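Local coordinates for GXWXG domain-containing protein (Thermomonospora curvata, PDB 4MVE) that is of unknown function but combines a GXWXG domain with a DUF4334 domain in one small, mainly antiparallel beta chain, at residues Gly17-Arg22 with Phe49-Ala54. Sequence-based numbering, arbitrary orientation.
Sequences GDECDR and FDRGDA
R51 reaches across to G17 and holds its carbonyl oxygen with hydrogen bonds from both terminal nitrogens. NH1 lies 3.1 Å and NH2 3.0 Å from G17 O, which sits about 20° out of the guanidinium plane. Both bonds are bent (N-H...O 136° and 139°), as expected when two nitrogens share one acceptor. E19 CG rests over one face of the guanidinium, 3.4 Å above its plane and offset toward the rim. The E19 carboxylate does not form a salt bridge with this group. Instead, its OE1 accepts a hydrogen bond from R51 N at 2.7 Å, on the anti side and somewhat out of the carboxylate plane. E19 OE2 stays 4.3 Å from R51 NH2, well out of the guanidinium plane, where any attraction is probably electrostatic only.

Next to these contacts, C20 N donates to F49 O at 2.8 Å, and E19 CA makes a CA-H...O contact with the same oxygen. C20 CB also meets F49 CD1 at 4.0 Å. The buried F49 ring packs on I13, I14 and V25 and stacks edge-to-face with H146.

An alanine in place of R51 would probably leave G17 O without its two guanidinium donors and take away the group packed against E19 CG.

G17, with positive phi, ends helix 5-16 in a Schellman motif. D50 to D53 form a type I beta turn, and D50 OD1 accepts from G52 N in an Asx turn. D21 N-caps helix 22-29; D53 N-caps helix 54-61 through a weak bond to A56 N. The contact is surface packing between two loops, the helix 5-16 to 22-29 link and the strand 42-48 to helix 54-61 connection.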
# COMPACT_ATOMS: atom_id res chain seq x y z
N GLY A 17 -8.72 -8.41 7.85
CA GLY A 17 -7.34 -8.86 7.62
C GLY A 17 -7.29 -10.19 6.89
O GLY A 17 -6.28 -10.90 6.94
N ASP A 18 -8.39 -10.53 6.20
CA ASP A 18 -8.47 -11.77 5.45
C ASP A 18 -7.56 -11.76 4.22
O ASP A 18 -7.22 -10.70 3.66
CB ASP A 18 -9.90 -12.01 5.00
CG ASP A 18 -10.73 -12.76 6.00
OD1 ASP A 18 -10.17 -13.17 7.06
OD2 ASP A 18 -11.95 -12.88 5.78
N GLU A 19 -7.15 -12.96 3.85
CA GLU A 19 -6.36 -13.14 2.65
C GLU A 19 -7.31 -13.12 1.45
O GLU A 19 -8.51 -13.42 1.61
CB GLU A 19 -5.54 -14.44 2.72
CG GLU A 19 -4.15 -14.23 3.29
CD GLU A 19 -3.22 -15.42 3.19
OE1 GLU A 19 -2.21 -15.33 2.47
OE2 GLU A 19 -3.52 -16.46 3.83
N CYS A 20 -6.82 -12.68 0.30
CA CYS A 20 -7.59 -12.66 -0.94
C CYS A 20 -6.62 -12.84 -2.09
O CYS A 20 -5.64 -12.10 -2.18
CB CYS A 20 -8.41 -11.38 -1.07
SG CYS A 20 -9.60 -11.40 -2.45
N ASP A 21 -6.90 -13.83 -2.96
CA ASP A 21 -6.09 -14.20 -4.13
C ASP A 21 -5.96 -13.03 -5.11
O ASP A 21 -6.88 -12.24 -5.29
CB ASP A 21 -6.66 -15.45 -4.82
CG ASP A 21 -8.02 -15.26 -5.42
OD1 ASP A 21 -9.03 -15.55 -4.73
OD2 ASP A 21 -8.09 -14.85 -6.60
N ARG A 22 -4.76 -12.91 -5.68
CA ARG A 22 -4.31 -11.82 -6.56
C ARG A 22 -5.34 -11.45 -7.65
O ARG A 22 -5.66 -10.27 -7.78
CB ARG A 22 -2.96 -12.19 -7.22
CG ARG A 22 -2.22 -11.00 -7.82
CD ARG A 22 -1.27 -11.44 -8.92
NE ARG A 22 -2.00 -11.77 -10.15
CZ ARG A 22 -2.36 -10.88 -11.06
NH1 ARG A 22 -2.02 -9.60 -10.93
NH2 ARG A 22 -3.06 -11.26 -12.13
N PHE A 49 -2.79 -8.82 1.24
CA PHE A 49 -3.84 -9.75 0.80
C PHE A 49 -3.33 -11.19 0.63
O PHE A 49 -4.09 -12.10 0.87
CB PHE A 49 -4.48 -9.28 -0.52
CG PHE A 49 -5.33 -8.04 -0.33
CD1 PHE A 49 -6.60 -8.12 0.26
CD2 PHE A 49 -4.90 -6.81 -0.82
CE1 PHE A 49 -7.40 -6.98 0.40
CE2 PHE A 49 -5.72 -5.67 -0.70
CZ PHE A 49 -6.96 -5.76 -0.09
N ASP A 50 -2.08 -11.40 0.14
CA ASP A 50 -1.51 -12.72 -0.03
C ASP A 50 -0.22 -12.84 0.81
O ASP A 50 0.84 -12.37 0.40
CB ASP A 50 -1.25 -13.01 -1.51
CG ASP A 50 -0.53 -14.31 -1.83
OD1 ASP A 50 -0.61 -15.27 -1.00
OD2 ASP A 50 0.08 -14.39 -2.91
N ARG A 51 -0.34 -13.50 1.96
CA ARG A 51 0.74 -13.64 2.92
C ARG A 51 1.74 -14.77 2.57
O ARG A 51 2.74 -14.91 3.28
CB ARG A 51 0.17 -13.81 4.35
CG ARG A 51 -0.31 -12.46 4.90
CD ARG A 51 -0.81 -12.45 6.32
NE ARG A 51 -2.11 -13.10 6.50
CZ ARG A 51 -3.30 -12.52 6.35
NH1 ARG A 51 -3.39 -11.26 5.94
NH2 ARG A 51 -4.42 -13.21 6.57
N GLY A 52 1.49 -15.51 1.48
CA GLY A 52 2.39 -16.56 1.03
C GLY A 52 3.51 -16.09 0.11
O GLY A 52 4.41 -16.87 -0.21
N ASP A 53 3.46 -14.81 -0.32
CA ASP A 53 4.45 -14.19 -1.20
C ASP A 53 5.78 -13.93 -0.41
O ASP A 53 5.75 -13.64 0.79
CB ASP A 53 3.88 -12.87 -1.81
CG ASP A 53 4.92 -12.00 -2.54
OD1 ASP A 53 5.64 -12.53 -3.43
OD2 ASP A 53 5.08 -10.81 -2.14
N ALA A 54 6.93 -14.06 -1.09
CA ALA A 54 8.26 -13.85 -0.53
C ALA A 54 8.39 -12.50 0.21
O ALA A 54 8.77 -12.48 1.40
CB ALA A 54 9.31 -13.93 -1.64